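Local coordinates for exotoxin type A precursor (allele 1) (PDB 1FNU), which probably acts as a toxin of the bacterial superantigen family, whose members stimulate T cells by linking MHC class II molecules to T-cell receptors, at residues 23-28 and 145-150; 44-49 and 66-71; 102-107 and 204-209; 141-146 and 199-204. All blocks are in the same frame, centred on the assembly; numbering follows the deposited sequence.

How the interactions relate
All four contacts are largely buried. Interactions 1 and 4 sit near the centre of the chain on helix 142-157 and share Asp146, round which phenols and an arginine gather; a probable hydrogen bond between Tyr25 OH and Tyr201 OH links the two. Interaction 3, whose centre is about 9 Å from that of interaction 4, shares Asn204 with it and replaces charge with amide-to-backbone bonds. Interaction 2 is the most peripheral and is mainly apolar, packing a helix on a strand; Phe71 carries it on to Val103 and Asn204 of interaction 3. Interactions 1 and 3 bridge the OB-fold and beta-grasp regions, whereas 2 and 4 each stay within one.

Interaction 1 (23-28 and 145-150); sequences FLYEGD and LDYKVR
Tyr25 holds its CG anti to its own carbonyl carbon (chi1 -63°) and Tyr147 holds its CG anti to the backbone N (chi1 172°); the two side chains run past each other in opposite directions, bringing Tyr25 CD1 to 3.9 Å from Tyr147 CD1. Arg150 lies over one face of the Tyr25 ring. Its CD stands 3.7 Å from the ring centroid, almost on the ring normal, in a CH-pi contact that a long aliphatic stem is well suited to make. A bend at the third torsion carries the guanidinium on over the phenol end, its plane 23° from that of the ring, and NH1 comes to 3.2 Å from Tyr25 CE2. Tyr25 OH thus lies above the guanidinium and does not bond to it; its partner is Tyr201 OH. One helical turn back, Asp146 fixes the rotation of the group, OD1 taking a nearly straight 2.9 Å bond from Arg150 NE while OD2, which also accepts from Tyr201 OH, completes a salt bridge with NH2. Tyr147 OH donates to Gly27 O, just past the end of helix 19-26, though the modelled 2.5 Å is doubtfully short. Tyr25 O, buried and without a partner in the model, lies 3.6 Å from Tyr147 CE1. Such packing of a short N-terminal helix on the long beta-grasp helix belongs to the interface between the two domains of the superantigen fold.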
loop_
_atom_site.group_PDB
_atom_site.type_symbol
_atom_site.label_atom_id
_atom_site.label_comp_id
_atom_site.label_asym_id
_atom_site.label_seq_id
_atom_site.Cartn_x
_atom_site.Cartn_y
_atom_site.Cartn_z
ATOM N N PHE A 23 12.126 -10.249 -15.556
ATOM C CA PHE A 23 12.436 -8.825 -15.689
ATOM C C PHE A 23 13.504 -8.312 -14.679
ATOM O O PHE A 23 14.146 -7.316 -14.969
ATOM C CB PHE A 23 11.117 -7.997 -15.609
ATOM C CG PHE A 23 10.244 -8.119 -16.837
ATOM C CD1 PHE A 23 10.591 -7.421 -18.002
ATOM C CD2 PHE A 23 9.039 -8.885 -16.801
ATOM C CE1 PHE A 23 9.758 -7.449 -19.143
ATOM C CE2 PHE A 23 8.196 -8.952 -17.901
ATOM C CZ PHE A 23 8.545 -8.223 -19.103
ATOM N N LEU A 24 13.694 -9.018 -13.568
ATOM C CA LEU A 24 14.673 -8.661 -12.542
ATOM C C LEU A 24 16.104 -8.935 -13.089
ATOM O O LEU A 24 17.022 -8.153 -12.913
ATOM C CB LEU A 24 14.494 -9.529 -11.283
ATOM C CG LEU A 24 13.234 -9.481 -10.389
ATOM C CD1 LEU A 24 13.319 -10.533 -9.247
ATOM C CD2 LEU A 24 13.027 -8.003 -9.892
ATOM N N TYR A 25 16.271 -10.031 -13.813
ATOM C CA TYR A 25 17.588 -10.399 -14.306
ATOM C C TYR A 25 17.941 -10.043 -15.752
ATOM O O TYR A 25 19.150 -10.047 -16.154
ATOM C CB TYR A 25 17.826 -11.870 -14.026
ATOM C CG TYR A 25 17.846 -12.164 -12.513
ATOM C CD1 TYR A 25 18.964 -11.833 -11.735
ATOM C CD2 TYR A 25 16.768 -12.774 -11.886
ATOM C CE1 TYR A 25 19.042 -12.113 -10.351
ATOM C CE2 TYR A 25 16.793 -13.071 -10.523
ATOM C CZ TYR A 25 17.933 -12.746 -9.746
ATOM O OH TYR A 25 17.937 -13.031 -8.411
ATOM N N GLU A 26 16.913 -9.760 -16.527
ATOM C CA GLU A 26 17.113 -9.303 -17.889
ATOM C C GLU A 26 17.377 -7.785 -17.787
ATOM O O GLU A 26 18.146 -7.249 -18.569
ATOM C CB GLU A 26 15.870 -9.516 -18.701
ATOM C CG GLU A 26 15.892 -8.843 -20.108
ATOM C CD GLU A 26 16.986 -9.378 -20.994
ATOM O OE1 GLU A 26 17.391 -10.542 -20.786
ATOM O OE2 GLU A 26 17.441 -8.645 -21.912
ATOM N N GLY A 27 16.752 -7.094 -16.839
ATOM C CA GLY A 27 16.951 -5.638 -16.689
ATOM C C GLY A 27 18.345 -5.298 -16.142
ATOM O O GLY A 27 19.098 -6.227 -15.808
ATOM N N ASP A 28 18.723 -4.015 -16.158
ATOM C CA ASP A 28 19.997 -3.585 -15.637
ATOM C C ASP A 28 19.953 -3.569 -14.114
ATOM O O ASP A 28 18.880 -3.460 -13.503
ATOM C CB ASP A 28 20.345 -2.175 -16.101
ATOM C CG ASP A 28 20.622 -2.139 -17.543
ATOM O OD1 ASP A 28 21.102 -3.180 -18.003
ATOM O OD2 ASP A 28 20.350 -1.147 -18.216
ATOM N N LEU A 145 27.512 -11.117 -8.168
ATOM C CA LEU A 145 28.007 -12.191 -9.050
ATOM C C LEU A 145 26.874 -13.019 -9.641
ATOM O O LEU A 145 26.941 -13.392 -10.817
ATOM C CB LEU A 145 28.950 -13.044 -8.262
ATOM C CG LEU A 145 30.177 -12.232 -7.810
ATOM C CD1 LEU A 145 30.963 -13.157 -6.975
ATOM C CD2 LEU A 145 31.038 -11.789 -8.880
ATOM N N ASP A 146 25.849 -13.254 -8.832
ATOM C CA ASP A 146 24.602 -13.996 -9.231
ATOM C C ASP A 146 23.916 -13.141 -10.308
ATOM O O ASP A 146 23.559 -13.632 -11.374
ATOM C CB ASP A 146 23.763 -14.167 -7.986
ATOM C CG ASP A 146 22.537 -15.017 -8.194
ATOM O OD1 ASP A 146 22.558 -15.922 -9.066
ATOM O OD2 ASP A 146 21.554 -14.811 -7.440
ATOM N N TYR A 147 23.808 -11.833 -10.088
ATOM C CA TYR A 147 23.178 -11.030 -11.112
ATOM C C TYR A 147 23.898 -11.277 -12.406
ATOM O O TYR A 147 23.289 -11.641 -13.371
ATOM C CB TYR A 147 23.218 -9.544 -10.832
ATOM C CG TYR A 147 22.720 -8.830 -12.051
ATOM C CD1 TYR A 147 21.347 -8.801 -12.373
ATOM C CD2 TYR A 147 23.612 -8.247 -12.942
ATOM C CE1 TYR A 147 20.887 -8.219 -13.585
ATOM C CE2 TYR A 147 23.152 -7.642 -14.171
ATOM C CZ TYR A 147 21.800 -7.638 -14.491
ATOM O OH TYR A 147 21.433 -7.033 -15.757
ATOM N N LYS A 148 25.212 -11.025 -12.451
ATOM C CA LYS A 148 25.941 -11.307 -13.692
ATOM C C LYS A 148 25.813 -12.767 -14.205
ATOM O O LYS A 148 25.691 -13.005 -15.392
ATOM C CB LYS A 148 27.406 -10.929 -13.495
ATOM C CG LYS A 148 27.495 -9.408 -13.366
ATOM C CD LYS A 148 28.853 -8.946 -12.754
ATOM C CE LYS A 148 29.236 -7.497 -13.095
ATOM N NZ LYS A 148 30.393 -6.959 -12.258
ATOM N N VAL A 149 25.796 -13.757 -13.331
ATOM C CA VAL A 149 25.660 -15.103 -13.880
ATOM C C VAL A 149 24.291 -15.181 -14.578
ATOM O O VAL A 149 24.176 -15.646 -15.716
ATOM C CB VAL A 149 25.710 -16.141 -12.765
ATOM C CG1 VAL A 149 25.233 -17.541 -13.284
ATOM C CG2 VAL A 149 27.135 -16.218 -12.217
ATOM N N ARG A 150 23.241 -14.747 -13.869
ATOM C CA ARG A 150 21.911 -14.826 -14.423
ATOM C C ARG A 150 21.597 -13.972 -15.663
ATOM O O ARG A 150 20.907 -14.474 -16.554
ATOM C CB ARG A 150 20.840 -14.649 -13.342
ATOM C CG ARG A 150 20.912 -15.718 -12.247
ATOM C CD ARG A 150 19.624 -15.681 -11.428
ATOM N NE ARG A 150 19.841 -15.892 -10.000
ATOM C CZ ARG A 150 18.858 -16.037 -9.120
ATOM N NH1 ARG A 150 17.576 -15.991 -9.547
ATOM N NH2 ARG A 150 19.144 -16.241 -7.825
HETATM O O HOH W 1 22.954 -5.985 -17.365
#

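Interaction 2 (44-49 and 66-71); sequences HDLIYN and EMATLF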
loop_
_atom_site.group_PDB
_atom_site.type_symbol
_atom_site.label_atom_id
_atom_site.label_comp_id
_atom_site.label_asym_id
_atom_site.label_seq_id
_atom_site.Cartn_x
_atom_site.Cartn_y
_atom_site.Cartn_z
ATOM N N HIS A 44 16.821 -1.418 10.143
ATOM C CA HIS A 44 17.700 -2.335 9.416
ATOM C C HIS A 44 17.915 -1.984 7.973
ATOM O O HIS A 44 18.459 -2.777 7.222
ATOM C CB HIS A 44 17.193 -3.775 9.484
ATOM C CG HIS A 44 15.814 -3.972 8.903
ATOM N ND1 HIS A 44 14.680 -3.981 9.661
ATOM C CD2 HIS A 44 15.395 -4.068 7.622
ATOM C CE1 HIS A 44 13.613 -4.075 8.881
ATOM N NE2 HIS A 44 14.024 -4.128 7.633
ATOM N N ASP A 45 17.449 -0.807 7.593
ATOM C CA ASP A 45 17.632 -0.369 6.246
ATOM C C ASP A 45 18.442 0.903 6.181
ATOM O O ASP A 45 18.675 1.533 7.219
ATOM C CB ASP A 45 16.249 -0.189 5.509
ATOM C CG ASP A 45 15.375 1.017 6.019
ATOM O OD1 ASP A 45 15.795 2.212 6.038
ATOM O OD2 ASP A 45 14.169 0.786 6.349
ATOM N N LEU A 46 18.913 1.241 4.955
ATOM C CA LEU A 46 19.597 2.539 4.705
ATOM C C LEU A 46 19.033 3.042 3.319
ATOM O O LEU A 46 18.817 2.254 2.421
ATOM C CB LEU A 46 21.156 2.417 4.663
ATOM C CG LEU A 46 21.912 2.021 5.981
ATOM C CD1 LEU A 46 23.381 1.610 5.627
ATOM C CD2 LEU A 46 21.755 3.240 7.003
ATOM N N ILE A 47 18.792 4.346 3.216
ATOM C CA ILE A 47 18.223 5.042 2.068
ATOM C C ILE A 47 19.317 5.908 1.548
ATOM O O ILE A 47 20.066 6.516 2.336
ATOM C CB ILE A 47 17.064 5.936 2.536
ATOM C CG1 ILE A 47 15.970 5.038 3.094
ATOM C CG2 ILE A 47 16.574 6.853 1.438
ATOM C CD1 ILE A 47 14.786 5.866 3.562
ATOM N N TYR A 48 19.420 5.952 0.230
ATOM C CA TYR A 48 20.472 6.680 -0.482
ATOM C C TYR A 48 19.853 7.617 -1.485
ATOM O O TYR A 48 18.873 7.294 -2.164
ATOM C CB TYR A 48 21.481 5.743 -1.194
ATOM C CG TYR A 48 22.387 4.904 -0.265
ATOM C CD1 TYR A 48 21.873 3.805 0.464
ATOM C CD2 TYR A 48 23.730 5.257 -0.058
ATOM C CE1 TYR A 48 22.695 3.085 1.379
ATOM C CE2 TYR A 48 24.546 4.547 0.849
ATOM C CZ TYR A 48 24.038 3.480 1.562
ATOM O OH TYR A 48 24.874 2.842 2.470
ATOM N N ASN A 49 20.346 8.849 -1.460
ATOM C CA ASN A 49 19.831 9.833 -2.381
ATOM C C ASN A 49 20.601 9.590 -3.676
ATOM O O ASN A 49 21.595 10.278 -3.937
ATOM C CB ASN A 49 20.083 11.283 -1.843
ATOM C CG ASN A 49 19.667 12.349 -2.859
ATOM O OD1 ASN A 49 18.539 12.288 -3.342
ATOM N ND2 ASN A 49 20.610 13.331 -3.239
ATOM N N GLU A 66 22.182 -3.977 13.421
ATOM C CA GLU A 66 23.639 -3.872 13.501
ATOM C C GLU A 66 24.288 -3.635 12.161
ATOM O O GLU A 66 25.238 -2.847 12.088
ATOM C CB GLU A 66 24.285 -5.086 14.135
ATOM C CG GLU A 66 24.208 -5.043 15.659
ATOM C CD GLU A 66 22.835 -5.445 16.223
ATOM O OE1 GLU A 66 21.812 -5.569 15.424
ATOM O OE2 GLU A 66 22.826 -5.645 17.499
ATOM N N MET A 67 23.810 -4.345 11.108
ATOM C CA MET A 67 24.373 -4.168 9.765
ATOM C C MET A 67 24.110 -2.766 9.182
ATOM O O MET A 67 25.054 -2.134 8.653
ATOM C CB MET A 67 23.874 -5.283 8.813
ATOM C CG MET A 67 24.665 -5.367 7.477
ATOM S SD MET A 67 24.288 -6.868 6.460
ATOM C CE MET A 67 25.065 -8.286 7.370
ATOM N N ALA A 68 22.867 -2.247 9.254
ATOM C CA ALA A 68 22.598 -0.892 8.759
ATOM C C ALA A 68 23.530 0.107 9.478
ATOM O O ALA A 68 24.128 0.963 8.829
ATOM C CB ALA A 68 21.114 -0.473 8.971
ATOM N N THR A 69 23.621 0.008 10.806
ATOM C CA THR A 69 24.528 0.939 11.505
ATOM C C THR A 69 26.006 0.720 11.114
ATOM O O THR A 69 26.759 1.686 11.059
ATOM C CB THR A 69 24.190 1.040 13.133
ATOM O OG1 THR A 69 25.380 1.199 13.950
ATOM C CG2 THR A 69 23.389 -0.114 13.606
ATOM N N LEU A 70 26.410 -0.497 10.724
ATOM C CA LEU A 70 27.838 -0.713 10.338
ATOM C C LEU A 70 28.166 0.153 9.098
ATOM O O LEU A 70 29.233 0.776 9.034
ATOM C CB LEU A 70 28.145 -2.189 9.973
ATOM C CG LEU A 70 29.549 -2.834 10.185
ATOM C CD1 LEU A 70 29.708 -3.846 9.059
ATOM C CD2 LEU A 70 30.780 -1.875 10.211
ATOM N N PHE A 71 27.228 0.209 8.131
ATOM C CA PHE A 71 27.442 0.971 6.901
ATOM C C PHE A 71 26.848 2.323 6.871
ATOM O O PHE A 71 27.164 3.100 5.955
ATOM C CB PHE A 71 26.889 0.202 5.713
ATOM C CG PHE A 71 27.673 -1.026 5.408
ATOM C CD1 PHE A 71 28.948 -0.912 4.843
ATOM C CD2 PHE A 71 27.172 -2.302 5.707
ATOM C CE1 PHE A 71 29.679 -2.044 4.576
ATOM C CE2 PHE A 71 27.946 -3.446 5.430
ATOM C CZ PHE A 71 29.174 -3.303 4.866
HETATM O O HOH W 2 26.582 4.258 3.556
#
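His44 brings the backbone closest to the helix, its CA 5.1 Å from that of Ala68, and its carbonyl C rests 3.7 Å from Ala68 CB. The small methyl of alanine suits so close an approach. Next comes Asp45, whose side chain starts away from the helix; its carboxylate accepts from Leu41 N and Leu42 N, while its backbone O lies 3.6 Å from the same Ala68 CB. Leu46 turns toward the helix with CG anti to the carbonyl carbon (chi1 -66°), which sets CD1 3.4 Å from Ala68 O and 3.8 Å from Phe71 CB. This branched side chain packs between strand 45-48 and helix 65-72, whose axes here approach to 7.9 Å at 37°. In the OB-fold a helix typically joins the third strand of the barrel to the fourth and packs against one end of it; helix 65-72, between strands 57-61 and 75-80, holds that position. At Tyr48 the contact becomes polar and indirect. The hydroxyl donates to a water 2.5 Å from Tyr48 OH, and that water donates in turn to the carbonyl O of Phe71 near the end of the helix. The phenol ring packs on Val76 and Ile78, and the Phe71 ring likewise reaches Val76 as well as Val103.

Interaction 3 (102-107 and 204-209); sequences GVTNHE and NETLDN. Unlike the reference sequence in segment 204-209: Asn209 (reference Ser).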
loop_
_atom_site.group_PDB
_atom_site.type_symbol
_atom_site.label_atom_id
_atom_site.label_comp_id
_atom_site.label_asym_id
_atom_site.label_seq_id
_atom_site.Cartn_x
_atom_site.Cartn_y
_atom_site.Cartn_z
ATOM N N GLY A 102 23.581 -5.937 -1.028
ATOM C CA GLY A 102 24.348 -5.310 -2.103
ATOM C C GLY A 102 25.328 -4.195 -1.721
ATOM O O GLY A 102 25.682 -3.378 -2.534
ATOM N N VAL A 103 25.747 -4.164 -0.469
ATOM C CA VAL A 103 26.600 -3.089 0.022
ATOM C C VAL A 103 28.036 -3.502 0.368
ATOM O O VAL A 103 28.216 -4.448 1.128
ATOM C CB VAL A 103 25.976 -2.543 1.324
ATOM C CG1 VAL A 103 26.999 -1.578 2.050
ATOM C CG2 VAL A 103 24.648 -1.839 1.002
ATOM N N THR A 104 29.031 -2.748 -0.097
ATOM C CA THR A 104 30.405 -3.074 0.233
ATOM C C THR A 104 31.173 -1.801 0.481
ATOM O O THR A 104 30.920 -0.802 -0.158
ATOM C CB THR A 104 31.079 -3.858 -0.890
ATOM O OG1 THR A 104 31.066 -3.072 -2.073
ATOM C CG2 THR A 104 30.342 -5.131 -1.130
ATOM N N ASN A 105 32.105 -1.800 1.445
ATOM C CA ASN A 105 32.806 -0.536 1.685
ATOM C C ASN A 105 33.493 -0.064 0.425
ATOM O O ASN A 105 33.979 -0.857 -0.337
ATOM C CB ASN A 105 33.860 -0.651 2.812
ATOM C CG ASN A 105 33.275 -1.041 4.132
ATOM O OD1 ASN A 105 32.447 -0.338 4.698
ATOM N ND2 ASN A 105 33.701 -2.167 4.639
ATOM N N HIS A 106 33.533 1.231 0.171
ATOM C CA HIS A 106 34.252 1.703 -1.009
ATOM C C HIS A 106 35.794 1.658 -0.841
ATOM O O HIS A 106 36.493 1.091 -1.682
ATOM C CB HIS A 106 33.837 3.135 -1.383
ATOM C CG HIS A 106 34.412 3.599 -2.684
ATOM N ND1 HIS A 106 35.637 4.233 -2.788
ATOM C CD2 HIS A 106 33.978 3.428 -3.956
ATOM C CE1 HIS A 106 35.926 4.430 -4.066
ATOM N NE2 HIS A 106 34.934 3.950 -4.796
ATOM N N GLU A 107 36.312 2.247 0.251
ATOM C CA GLU A 107 37.784 2.364 0.534
ATOM C C GLU A 107 38.700 1.165 0.215
ATOM O O GLU A 107 38.642 0.183 0.932
ATOM C CB GLU A 107 37.980 2.712 2.032
ATOM C CG GLU A 107 39.045 3.813 2.346
ATOM C CD GLU A 107 39.046 4.184 3.844
ATOM O OE1 GLU A 107 39.416 3.310 4.672
ATOM O OE2 GLU A 107 38.646 5.335 4.189
ATOM N N ASN A 204 23.447 -9.733 2.847
ATOM C CA ASN A 204 24.561 -9.002 2.249
ATOM C C ASN A 204 25.819 -9.818 2.137
ATOM O O ASN A 204 26.900 -9.263 2.178
ATOM C CB ASN A 204 24.814 -7.778 3.113
ATOM C CG ASN A 204 25.521 -6.674 2.395
ATOM O OD1 ASN A 204 25.196 -6.295 1.258
ATOM N ND2 ASN A 204 26.478 -6.077 3.108
ATOM N N GLU A 205 25.675 -11.134 1.990
ATOM C CA GLU A 205 26.824 -12.041 1.871
ATOM C C GLU A 205 27.881 -11.522 0.869
ATOM O O GLU A 205 27.590 -11.178 -0.272
ATOM C CB GLU A 205 26.320 -13.450 1.508
ATOM C CG GLU A 205 27.366 -14.497 1.312
ATOM C CD GLU A 205 28.158 -14.880 2.588
ATOM O OE1 GLU A 205 28.802 -13.966 3.229
ATOM O OE2 GLU A 205 28.151 -16.116 2.936
ATOM N N THR A 206 29.137 -11.493 1.342
ATOM C CA THR A 206 30.247 -10.952 0.584
ATOM C C THR A 206 31.455 -11.917 0.571
ATOM O O THR A 206 31.754 -12.574 1.551
ATOM C CB THR A 206 30.655 -9.555 1.248
ATOM O OG1 THR A 206 29.519 -8.644 1.230
ATOM C CG2 THR A 206 31.795 -8.867 0.493
ATOM N N LEU A 207 32.151 -12.011 -0.539
ATOM C CA LEU A 207 33.293 -12.894 -0.497
ATOM C C LEU A 207 34.415 -12.410 -1.299
ATOM O O LEU A 207 34.285 -11.500 -2.073
ATOM C CB LEU A 207 32.921 -14.293 -0.875
ATOM C CG LEU A 207 31.893 -14.185 -1.975
ATOM C CD1 LEU A 207 32.626 -13.863 -3.178
ATOM C CD2 LEU A 207 31.158 -15.452 -2.104
ATOM N N ASP A 208 35.555 -13.036 -1.080
ATOM C CA ASP A 208 36.778 -12.628 -1.756
ATOM C C ASP A 208 36.710 -13.096 -3.224
ATOM O O ASP A 208 36.679 -14.298 -3.495
ATOM C CB ASP A 208 37.857 -13.303 -0.927
ATOM C CG ASP A 208 39.271 -13.185 -1.499
ATOM O OD1 ASP A 208 39.417 -12.646 -2.622
ATOM O OD2 ASP A 208 40.193 -13.674 -0.733
ATOM N N ASN A 209 36.691 -12.195 -4.182
ATOM C CA ASN A 209 36.592 -12.716 -5.521
ATOM C C ASN A 209 37.791 -13.430 -6.113
ATOM O O ASN A 209 37.633 -14.078 -7.145
ATOM C CB ASN A 209 36.174 -11.637 -6.485
ATOM C CG ASN A 209 37.045 -10.494 -6.421
ATOM O OD1 ASN A 209 37.614 -10.256 -5.404
ATOM N ND2 ASN A 209 37.142 -9.729 -7.488
HETATM O O HOH W 3 30.081 -6.151 2.392
#
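Asn204 and Val103 form the tight part of this contact. The side-chain amide of Asn204 behaves like a stretch of backbone: OD1 accepts from Val103 N at 2.8 Å with an N-H...O angle of 172°, and ND2 donates to Val103 O at 3.1 Å. Both acceptors are met in the carbonyl plane on a lone pair, although Val103 O lies tilted from the amide plane of Asn204. Held at both ends, the amide cannot easily rotate. Asparagine suits the site twice over, since it offers donor and acceptor side by side and tolerates the positive phi (55°) found here. Gly102, also at positive phi, puts its N 2.8 Å from Asn204 OD1, but the angle is too poor for a bond.

Farther along, the two segments diverge and the contact loosens, the CA atoms of Thr104 and Thr206 standing 7.9 Å apart. Thr104 CG2 only approaches Thr206 OG1, at 4.3 Å. Here a water bridges the gap, donating to Val103 O and to Thr206 OG1, while that hydroxyl itself donates back to Asn204 O at 2.9 Å. Thr206 is partly exposed, and a threonine serves both the backbone and the water. Phe71 of helix 65-72 packs on Val103 and Asn204; strand 96-105 lies beside 75-80 in the OB-fold sheet, and strand 206-208 pairs with 139-141 of the beta-grasp region.

Interaction 4 (141-146 and 199-204); sequences TAQELD and MIYKDN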
loop_
_atom_site.group_PDB
_atom_site.type_symbol
_atom_site.label_atom_id
_atom_site.label_comp_id
_atom_site.label_asym_id
_atom_site.label_seq_id
_atom_site.Cartn_x
_atom_site.Cartn_y
_atom_site.Cartn_z
ATOM N N THR A 141 29.702 -8.676 -3.303
ATOM C CA THR A 141 28.586 -9.435 -2.747
ATOM C C THR A 141 28.262 -10.599 -3.665
ATOM O O THR A 141 28.521 -10.538 -4.831
ATOM C CB THR A 141 27.259 -8.615 -2.550
ATOM O OG1 THR A 141 26.693 -8.306 -3.816
ATOM C CG2 THR A 141 27.528 -7.315 -1.762
ATOM N N ALA A 142 27.755 -11.693 -3.088
ATOM C CA ALA A 142 27.311 -12.856 -3.878
ATOM C C ALA A 142 26.211 -12.284 -4.869
ATOM O O ALA A 142 26.119 -12.654 -6.069
ATOM C CB ALA A 142 26.689 -13.884 -2.921
ATOM N N GLN A 143 25.393 -11.369 -4.347
ATOM C CA GLN A 143 24.385 -10.776 -5.178
ATOM C C GLN A 143 24.952 -10.277 -6.521
ATOM O O GLN A 143 24.442 -10.580 -7.643
ATOM C CB GLN A 143 23.677 -9.603 -4.416
ATOM C CG GLN A 143 22.494 -8.999 -5.207
ATOM C CD GLN A 143 21.765 -7.884 -4.539
ATOM O OE1 GLN A 143 22.125 -7.440 -3.456
ATOM N NE2 GLN A 143 20.731 -7.389 -5.196
ATOM N N GLU A 144 25.992 -9.481 -6.449
ATOM C CA GLU A 144 26.506 -8.963 -7.692
ATOM C C GLU A 144 26.919 -10.079 -8.701
ATOM O O GLU A 144 26.653 -10.024 -9.925
ATOM C CB GLU A 144 27.684 -8.013 -7.406
ATOM C CG GLU A 144 28.566 -7.765 -8.585
ATOM C CD GLU A 144 29.690 -6.731 -8.302
ATOM O OE1 GLU A 144 29.635 -6.041 -7.257
ATOM O OE2 GLU A 144 30.617 -6.590 -9.149
ATOM N N LEU A 145 27.512 -11.117 -8.168
ATOM C CA LEU A 145 28.007 -12.191 -9.050
ATOM C C LEU A 145 26.874 -13.019 -9.641
ATOM O O LEU A 145 26.941 -13.392 -10.817
ATOM C CB LEU A 145 28.950 -13.044 -8.262
ATOM C CG LEU A 145 30.177 -12.232 -7.810
ATOM C CD1 LEU A 145 30.963 -13.157 -6.975
ATOM C CD2 LEU A 145 31.038 -11.789 -8.880
ATOM N N ASP A 146 25.849 -13.254 -8.832
ATOM C CA ASP A 146 24.602 -13.996 -9.231
ATOM C C ASP A 146 23.916 -13.141 -10.308
ATOM O O ASP A 146 23.559 -13.632 -11.374
ATOM C CB ASP A 146 23.763 -14.167 -7.986
ATOM C CG ASP A 146 22.537 -15.017 -8.194
ATOM O OD1 ASP A 146 22.558 -15.922 -9.066
ATOM O OD2 ASP A 146 21.554 -14.811 -7.440
ATOM N N MET A 199 14.936 -11.551 -0.882
ATOM C CA MET A 199 15.452 -11.633 0.454
ATOM C C MET A 199 16.600 -12.639 0.433
ATOM O O MET A 199 17.297 -12.706 1.403
ATOM C CB MET A 199 14.344 -11.984 1.463
ATOM C CG MET A 199 13.365 -10.796 1.697
ATOM S SD MET A 199 11.905 -11.207 2.758
ATOM C CE MET A 199 12.580 -11.356 4.262
ATOM N N ILE A 200 16.839 -13.382 -0.653
ATOM C CA ILE A 200 18.070 -14.207 -0.634
ATOM C C ILE A 200 19.337 -13.314 -0.542
ATOM O O ILE A 200 20.428 -13.802 -0.219
ATOM C CB ILE A 200 18.191 -15.109 -1.915
ATOM C CG1 ILE A 200 18.043 -14.214 -3.147
ATOM C CG2 ILE A 200 17.161 -16.312 -1.783
ATOM C CD1 ILE A 200 18.471 -14.798 -4.472
ATOM N N TYR A 201 19.201 -12.012 -0.795
ATOM C CA TYR A 201 20.339 -11.069 -0.732
ATOM C C TYR A 201 20.393 -10.198 0.516
ATOM O O TYR A 201 21.307 -9.322 0.696
ATOM C CB TYR A 201 20.286 -10.086 -1.911
ATOM C CG TYR A 201 20.288 -10.773 -3.197
ATOM C CD1 TYR A 201 21.133 -11.863 -3.418
ATOM C CD2 TYR A 201 19.451 -10.324 -4.247
ATOM C CE1 TYR A 201 21.156 -12.481 -4.667
ATOM C CE2 TYR A 201 19.467 -10.918 -5.483
ATOM C CZ TYR A 201 20.317 -11.989 -5.707
ATOM O OH TYR A 201 20.304 -12.534 -6.968
ATOM N N LYS A 202 19.391 -10.389 1.359
ATOM C CA LYS A 202 19.314 -9.574 2.548
ATOM C C LYS A 202 20.529 -9.674 3.489
ATOM O O LYS A 202 20.878 -8.673 4.141
ATOM C CB LYS A 202 18.036 -9.936 3.343
ATOM C CG LYS A 202 17.497 -8.836 4.247
ATOM C CD LYS A 202 16.147 -9.248 4.898
ATOM C CE LYS A 202 16.257 -9.471 6.442
ATOM N NZ LYS A 202 16.262 -8.267 7.281
ATOM N N ASP A 203 21.176 -10.838 3.558
ATOM C CA ASP A 203 22.254 -10.968 4.544
ATOM C C ASP A 203 23.528 -10.332 4.036
ATOM O O ASP A 203 24.520 -10.389 4.700
ATOM C CB ASP A 203 22.505 -12.423 4.978
ATOM C CG ASP A 203 23.009 -13.334 3.839
ATOM O OD1 ASP A 203 23.544 -12.863 2.784
ATOM O OD2 ASP A 203 22.883 -14.588 4.032
ATOM N N ASN A 204 23.447 -9.733 2.847
ATOM C CA ASN A 204 24.561 -9.002 2.249
ATOM C C ASN A 204 25.819 -9.818 2.137
ATOM O O ASN A 204 26.900 -9.263 2.178
ATOM C CB ASN A 204 24.814 -7.778 3.113
ATOM C CG ASN A 204 25.521 -6.674 2.395
ATOM O OD1 ASN A 204 25.196 -6.295 1.258
ATOM N ND2 ASN A 204 26.478 -6.077 3.108
#
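Gln143 lies flat on Tyr201, its amide plane 12° from that of the ring. CG of Gln143 is 3.3 Å from the ring centroid in a CH-pi contact directly over the face, and CD continues across the same face. An extended side chain, with CG anti to the backbone N (chi1 -175°), carries the amide over the ring face. Ile200 covers the opposite face with its CG1, so the phenol is sandwiched. At the ring edge Tyr201 OH donates to Asp146 OD2 over 2.6 Å, meeting from above the carboxylate plane an oxygen already in the salt bridge to Arg150; two donors on one oxygen would be expected to stabilise its negative charge. Gln143 and Asp146 lie near the start of helix 142-157, the helix that packs across the sheet in a beta-grasp fold. Thr141 is the N-cap of that helix: its OG1 accepts from Glu144 N at 3.0 Å, and its CG2 rests 3.9 Å from Asn204 OD1, an atom hydrogen-bonded to Val103 N. The facing loop is shaped by a type I turn from Tyr201 to Asn204, closed by Asn204 N donating to Tyr201 O at 3.1 Å. Farther out, Tyr100 and Val81 touch Tyr201, and Phe184 packs against both Asp146 and Ile200.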